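Local coordinates for free serine kinase (Thermococcus kodakarensis KOD1, PDB 5X0J), which phosphorylates free L-serine with ADP as phosphate donor, giving O-phospho-L-serine and AMP in the first step of cysteine biosynthesis from serine, at the adenosine monophosphate and phosphoserine site. Coordinates in Å, arbitrary orientation; residue numbers count along the deposited sequence, not the author numbering.

The adenosine monophosphate and phosphoserine site. Residues 4, 29-30, 36, 40, 43-44, 47, 49-52, 68-73, 102, 221, 223-225. With AMP (adenosine monophosphate), chain B; SEP (phosphoserine), chain C; MG (magnesium ion), chain D.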
loop_
_atom_site.group_PDB
_atom_site.type_symbol
_atom_site.label_atom_id
_atom_site.label_comp_id
_atom_site.label_asym_id
_atom_site.label_seq_id
_atom_site.Cartn_x
_atom_site.Cartn_y
_atom_site.Cartn_z
ATOM N N GLU A 4 7.994 0.509 1.530
ATOM C CA GLU A 4 7.927 -0.733 0.749
ATOM C C GLU A 4 9.303 -1.341 0.502
ATOM O O GLU A 4 10.278 -0.631 0.239
ATOM C CB GLU A 4 7.233 -0.492 -0.590
ATOM C CG GLU A 4 5.753 -0.163 -0.444
ATOM C CD GLU A 4 5.186 0.686 -1.576
ATOM O OE1 GLU A 4 5.921 1.496 -2.175
ATOM O OE2 GLU A 4 3.977 0.576 -1.802
ATOM N N HIS A 29 -8.584 4.913 -3.269
ATOM C CA HIS A 29 -9.216 3.660 -2.892
ATOM C C HIS A 29 -8.680 2.976 -1.643
ATOM O O HIS A 29 -9.156 1.897 -1.292
ATOM C CB HIS A 29 -9.217 2.691 -4.083
ATOM C CG HIS A 29 -7.878 2.096 -4.424
ATOM N ND1 HIS A 29 -7.039 2.640 -5.374
ATOM C CD2 HIS A 29 -7.257 0.977 -3.979
ATOM C CE1 HIS A 29 -5.963 1.881 -5.499
ATOM N NE2 HIS A 29 -6.066 0.873 -4.656
ATOM N N GLN A 30 -7.732 3.593 -0.951
ATOM C CA GLN A 30 -7.201 2.995 0.282
ATOM C C GLN A 30 -6.600 4.044 1.211
ATOM O O GLN A 30 -6.366 5.191 0.820
ATOM C CB GLN A 30 -6.256 1.800 -0.002
ATOM C CG GLN A 30 -5.115 2.036 -0.965
ATOM C CD GLN A 30 -4.469 0.762 -1.489
ATOM O OE1 GLN A 30 -5.114 -0.292 -1.617
ATOM N NE2 GLN A 30 -3.193 0.867 -1.842
ATOM N N GLU A 36 5.044 6.613 5.378
ATOM C CA GLU A 36 5.111 6.724 3.911
ATOM C C GLU A 36 4.774 8.156 3.476
ATOM O O GLU A 36 5.459 8.738 2.632
ATOM C CB GLU A 36 4.155 5.708 3.282
ATOM C CG GLU A 36 4.162 5.589 1.757
ATOM C CD GLU A 36 5.274 4.736 1.186
ATOM O OE1 GLU A 36 4.973 3.921 0.282
ATOM O OE2 GLU A 36 6.415 4.865 1.657
ATOM N N PHE A 40 7.538 10.850 1.821
ATOM C CA PHE A 40 7.283 11.533 0.568
ATOM C C PHE A 40 7.379 13.057 0.727
ATOM O O PHE A 40 8.018 13.725 -0.075
ATOM C CB PHE A 40 5.938 11.171 -0.060
ATOM C CG PHE A 40 5.581 12.101 -1.162
ATOM C CD1 PHE A 40 6.299 12.074 -2.353
ATOM C CD2 PHE A 40 4.635 13.097 -0.972
ATOM C CE1 PHE A 40 6.034 12.997 -3.354
ATOM C CE2 PHE A 40 4.361 14.011 -1.977
ATOM C CZ PHE A 40 5.059 13.960 -3.169
ATOM N N SER A 43 10.993 14.148 1.230
ATOM C CA SER A 43 11.735 13.945 -0.012
ATOM C C SER A 43 11.431 15.010 -1.055
ATOM O O SER A 43 12.338 15.604 -1.613
ATOM C CB SER A 43 11.441 12.574 -0.613
ATOM O OG SER A 43 12.065 12.446 -1.884
ATOM N N VAL A 44 10.151 15.266 -1.320
ATOM C CA VAL A 44 9.791 16.180 -2.404
ATOM C C VAL A 44 10.151 17.629 -2.044
ATOM O O VAL A 44 10.658 18.364 -2.888
ATOM C CB VAL A 44 8.315 15.993 -2.861
ATOM C CG1 VAL A 44 7.323 16.629 -1.899
ATOM C CG2 VAL A 44 8.117 16.520 -4.268
ATOM N N SER A 47 14.268 17.779 -1.752
ATOM C CA SER A 47 14.941 17.634 -3.046
ATOM C C SER A 47 14.485 18.657 -4.075
ATOM O O SER A 47 15.265 19.025 -4.950
ATOM C CB SER A 47 14.738 16.231 -3.592
ATOM O OG SER A 47 13.427 16.066 -4.074
ATOM N N ILE A 49 12.290 18.014 -6.356
ATOM C CA ILE A 49 12.013 17.273 -7.595
ATOM C C ILE A 49 10.983 16.199 -7.303
ATOM O O ILE A 49 11.093 15.473 -6.309
ATOM C CB ILE A 49 13.291 16.615 -8.178
ATOM C CG1 ILE A 49 14.262 17.684 -8.688
ATOM C CG2 ILE A 49 12.973 15.623 -9.296
ATOM C CD1 ILE A 49 13.789 18.476 -9.884
ATOM N N PHE A 50 9.990 16.114 -8.185
ATOM C CA PHE A 50 8.966 15.073 -8.174
ATOM C C PHE A 50 9.322 14.148 -9.339
ATOM O O PHE A 50 9.243 14.557 -10.484
ATOM C CB PHE A 50 7.582 15.711 -8.340
ATOM C CG PHE A 50 6.434 14.740 -8.232
ATOM C CD1 PHE A 50 6.029 14.000 -9.336
ATOM C CD2 PHE A 50 5.745 14.583 -7.035
ATOM C CE1 PHE A 50 4.967 13.124 -9.234
ATOM C CE2 PHE A 50 4.670 13.693 -6.939
ATOM C CZ PHE A 50 4.291 12.980 -8.056
ATOM N N TRP A 51 9.754 12.921 -9.031
ATOM C CA TRP A 51 10.408 12.053 -10.034
ATOM C C TRP A 51 9.648 10.792 -10.450
ATOM O O TRP A 51 10.130 10.067 -11.308
ATOM C CB TRP A 51 11.855 11.696 -9.599
ATOM C CG TRP A 51 11.959 11.069 -8.225
ATOM C CD1 TRP A 51 12.300 11.698 -7.060
ATOM C CD2 TRP A 51 11.686 9.707 -7.877
ATOM N NE1 TRP A 51 12.284 10.805 -6.021
ATOM C CE2 TRP A 51 11.900 9.579 -6.484
ATOM C CE3 TRP A 51 11.316 8.569 -8.609
ATOM C CZ2 TRP A 51 11.718 8.366 -5.803
ATOM C CZ3 TRP A 51 11.153 7.351 -7.931
ATOM C CH2 TRP A 51 11.352 7.271 -6.539
ATOM N N LYS A 52 8.475 10.549 -9.880
ATOM C CA LYS A 52 7.705 9.331 -10.152
ATOM C C LYS A 52 6.255 9.699 -10.458
ATOM O O LYS A 52 5.555 10.162 -9.577
ATOM C CB LYS A 52 7.750 8.387 -8.945
ATOM C CG LYS A 52 7.114 7.037 -9.227
ATOM C CD LYS A 52 7.023 6.144 -7.999
ATOM C CE LYS A 52 8.340 5.520 -7.630
ATOM N NZ LYS A 52 8.121 4.374 -6.706
ATOM N N VAL A 68 -4.562 4.604 -8.935
ATOM C CA VAL A 68 -4.099 3.222 -9.023
ATOM C C VAL A 68 -2.893 3.054 -8.089
ATOM O O VAL A 68 -2.852 2.108 -7.288
ATOM C CB VAL A 68 -3.783 2.862 -10.493
ATOM C CG1 VAL A 68 -3.144 1.490 -10.608
ATOM C CG2 VAL A 68 -5.070 2.928 -11.308
ATOM N N ASP A 69 -1.917 3.953 -8.211
ATOM C CA ASP A 69 -0.766 4.008 -7.341
ATOM C C ASP A 69 -0.434 5.470 -7.140
ATOM O O ASP A 69 -0.360 6.235 -8.107
ATOM C CB ASP A 69 0.410 3.267 -7.978
ATOM C CG ASP A 69 1.662 3.294 -7.126
ATOM O OD1 ASP A 69 1.564 3.338 -5.879
ATOM O OD2 ASP A 69 2.765 3.266 -7.720
ATOM N N GLY A 70 -0.264 5.865 -5.879
ATOM C CA GLY A 70 0.039 7.261 -5.552
ATOM C C GLY A 70 -0.774 7.906 -4.445
ATOM O O GLY A 70 -0.918 9.127 -4.422
ATOM N N HIS A 71 -1.282 7.126 -3.498
ATOM C CA HIS A 71 -2.087 7.704 -2.415
ATOM C C HIS A 71 -1.334 8.703 -1.558
ATOM O O HIS A 71 -1.897 9.727 -1.159
ATOM C CB HIS A 71 -2.662 6.598 -1.549
ATOM C CG HIS A 71 -3.729 5.836 -2.245
ATOM N ND1 HIS A 71 -3.451 4.867 -3.179
ATOM C CD2 HIS A 71 -5.074 5.980 -2.237
ATOM C CE1 HIS A 71 -4.580 4.400 -3.674
ATOM N NE2 HIS A 71 -5.575 5.074 -3.132
ATOM N N HIS A 72 -0.064 8.416 -1.304
ATOM C CA HIS A 72 0.745 9.255 -0.420
ATOM C C HIS A 72 1.247 10.489 -1.139
ATOM O O HIS A 72 1.220 11.592 -0.577
ATOM C CB HIS A 72 1.859 8.416 0.205
ATOM C CG HIS A 72 1.331 7.280 1.025
ATOM N ND1 HIS A 72 0.891 6.100 0.470
ATOM C CD2 HIS A 72 1.090 7.182 2.350
ATOM C CE1 HIS A 72 0.452 5.303 1.422
ATOM N NE2 HIS A 72 0.570 5.937 2.570
ATOM N N ARG A 73 1.660 10.319 -2.390
ATOM C CA ARG A 73 1.971 11.483 -3.219
ATOM C C ARG A 73 0.755 12.424 -3.296
ATOM O O ARG A 73 0.881 13.651 -3.123
ATOM C CB ARG A 73 2.410 11.076 -4.618
ATOM C CG ARG A 73 3.874 10.677 -4.711
ATOM C CD ARG A 73 4.179 9.903 -5.974
ATOM N NE ARG A 73 3.658 8.534 -5.907
ATOM C CZ ARG A 73 3.599 7.688 -6.932
ATOM N NH1 ARG A 73 4.033 8.045 -8.146
ATOM N NH2 ARG A 73 3.126 6.461 -6.747
ATOM N N TRP A 102 0.233 -5.952 -0.997
ATOM C CA TRP A 102 1.402 -5.709 -0.174
ATOM C C TRP A 102 1.113 -6.321 1.185
ATOM O O TRP A 102 0.021 -6.141 1.744
ATOM C CB TRP A 102 1.669 -4.212 0.016
ATOM C CG TRP A 102 2.011 -3.474 -1.228
ATOM C CD1 TRP A 102 1.166 -2.750 -2.011
ATOM C CD2 TRP A 102 3.306 -3.348 -1.817
ATOM N NE1 TRP A 102 1.851 -2.184 -3.054
ATOM C CE2 TRP A 102 3.168 -2.550 -2.967
ATOM C CE3 TRP A 102 4.574 -3.843 -1.485
ATOM C CZ2 TRP A 102 4.249 -2.226 -3.787
ATOM C CZ3 TRP A 102 5.648 -3.540 -2.308
ATOM C CH2 TRP A 102 5.479 -2.744 -3.454
ATOM N N LYS A 221 -2.225 -0.029 1.425
ATOM C CA LYS A 221 -1.397 -0.917 0.606
ATOM C C LYS A 221 -2.099 -2.222 0.215
ATOM O O LYS A 221 -1.462 -3.231 -0.063
ATOM C CB LYS A 221 -0.062 -1.194 1.315
ATOM C CG LYS A 221 0.733 0.050 1.690
ATOM C CD LYS A 221 1.183 0.823 0.464
ATOM C CE LYS A 221 2.164 1.901 0.854
ATOM N NZ LYS A 221 2.668 2.646 -0.340
ATOM N N THR A 223 -3.861 -2.827 -2.557
ATOM C CA THR A 223 -3.566 -3.120 -3.952
ATOM C C THR A 223 -2.082 -2.936 -4.269
ATOM O O THR A 223 -1.456 -1.978 -3.831
ATOM C CB THR A 223 -4.349 -2.206 -4.896
ATOM O OG1 THR A 223 -4.011 -0.845 -4.622
ATOM C CG2 THR A 223 -5.843 -2.387 -4.727
ATOM N N ARG A 224 -1.536 -3.889 -5.015
ATOM C CA ARG A 224 -0.214 -3.762 -5.596
ATOM C C ARG A 224 -0.391 -3.984 -7.088
ATOM O O ARG A 224 -0.435 -5.114 -7.548
ATOM C CB ARG A 224 0.777 -4.769 -4.994
ATOM C CG ARG A 224 2.171 -4.679 -5.593
ATOM C CD ARG A 224 3.195 -5.513 -4.834
ATOM N NE ARG A 224 3.016 -6.955 -4.974
ATOM C CZ ARG A 224 3.409 -7.692 -6.014
ATOM N NH1 ARG A 224 3.998 -7.152 -7.063
ATOM N NH2 ARG A 224 3.195 -9.008 -6.010
ATOM N N HIS A 225 -0.522 -2.898 -7.843
ATOM C CA HIS A 225 -0.731 -2.979 -9.282
ATOM C C HIS A 225 0.577 -3.156 -10.017
ATOM O O HIS A 225 1.566 -2.509 -9.698
ATOM C CB HIS A 225 -1.438 -1.730 -9.795
ATOM C CG HIS A 225 -2.835 -1.566 -9.279
ATOM N ND1 HIS A 225 -3.127 -0.880 -8.118
ATOM C CD2 HIS A 225 -4.018 -1.993 -9.772
ATOM C CE1 HIS A 225 -4.435 -0.885 -7.929
ATOM N NE2 HIS A 225 -4.999 -1.564 -8.911
HETATM P P AMP B . 2.487 6.466 -3.000
HETATM O O1P AMP B . 2.527 7.914 -3.461
HETATM O O2P AMP B . 1.262 6.150 -2.165
HETATM O O3P AMP B . 2.732 5.513 -4.140
HETATM O "O5'" AMP B . 3.709 6.281 -1.972
HETATM C "C5'" AMP B . 4.819 7.173 -1.924
HETATM C "C4'" AMP B . 5.589 7.122 -3.231
HETATM O "O4'" AMP B . 6.348 8.307 -3.368
HETATM C "C3'" AMP B . 6.649 6.007 -3.373
HETATM O "O3'" AMP B . 6.430 5.320 -4.602
HETATM C "C2'" AMP B . 8.017 6.685 -3.422
HETATM O "O2'" AMP B . 8.962 6.015 -4.254
HETATM C "C1'" AMP B . 7.570 8.006 -3.982
HETATM N N9 AMP B . 8.481 9.157 -3.820
HETATM C C8 AMP B . 9.395 9.384 -2.857
HETATM N N7 AMP B . 10.011 10.576 -3.044
HETATM C C5 AMP B . 9.469 11.119 -4.141
HETATM C C6 AMP B . 9.660 12.362 -4.906
HETATM N N6 AMP B . 10.574 13.270 -4.499
HETATM N N1 AMP B . 8.888 12.541 -6.003
HETATM C C2 AMP B . 7.967 11.640 -6.418
HETATM N N3 AMP B . 7.752 10.483 -5.771
HETATM C C4 AMP B . 8.460 10.186 -4.655
HETATM N N SEP C . -2.002 1.169 -4.858
HETATM C CA SEP C . -0.517 1.078 -4.709
HETATM C CB SEP C . -0.178 0.817 -3.241
HETATM O OG SEP C . -0.715 1.872 -2.445
HETATM C C SEP C . 0.039 0.029 -5.635
HETATM O O SEP C . 1.179 -0.436 -5.435
HETATM O OXT SEP C . -0.624 -0.382 -6.606
HETATM P P SEP C . -0.091 3.368 -2.507
HETATM O O1P SEP C . 1.372 3.178 -2.878
HETATM O O2P SEP C . -0.312 3.849 -1.108
HETATM O O3P SEP C . -0.914 4.096 -3.539
HETATM MG MG MG D . 2.804 3.467 -4.210
HETATM O O HOH W 1 4.436 3.581 -5.581
HETATM O O HOH W 2 4.343 3.600 -2.741
HETATM O O HOH W 3 3.158 1.350 -4.286
HETATM O O HOH W 4 -1.973 2.654 0.655
HETATM O O HOH W 5 2.666 -1.452 -7.501
#
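Both products, AMP and phosphoserine, lie in one active-site cleft, their phosphates facing each other at the start of helix 71-80. The grip is dense there. Phosphoserine phosphate oxygen O3P takes N-H groups from Gly70 and His71 plus the imidazole ND1 of His71, edge-on at 2.7 Å; His29 N braces that ring at NE2. His72 gives AMP O2P its backbone N and, in the ring plane at 2.7 Å, its ND1; the same edge faces SEP O2P, with Glu36 CG over the ring's centre. Arg73, bent at chi3 (-74°), brings NE in the guanidinium plane to AMP O1P at 2.8 Å, while NH1 reaches Lys52 O. An alanine here would remove both bonds and probably loosen the AMP phosphate, leaving the backbone N to hold O1P. Farther out, Trp51 stacks on one adenine face, planes 30° apart, and Phe40 meets the other edge-on; Ser43 OG donates to N7 and accepts from amino N6, which also donates to Ile49 O. The magnesium side is wetter. Asp69 OD1 (2.1 Å from MG), SEP O1P and AMP O3P share the near-octahedral ion with three waters, two held by Glu4. Lys221 NZ, 2.9 Å from SEP O1P, is flanked by Glu4 and Glu36, which probably keep it charged. Engineered Gln30, natively the inferred active-site glutamate, donates a bent hydrogen bond (118° at H) from NE2 to SEP OG, 2.7 Å away. The site is likely to hold serine's hydroxyl and ADP's terminal phosphate together for transfer.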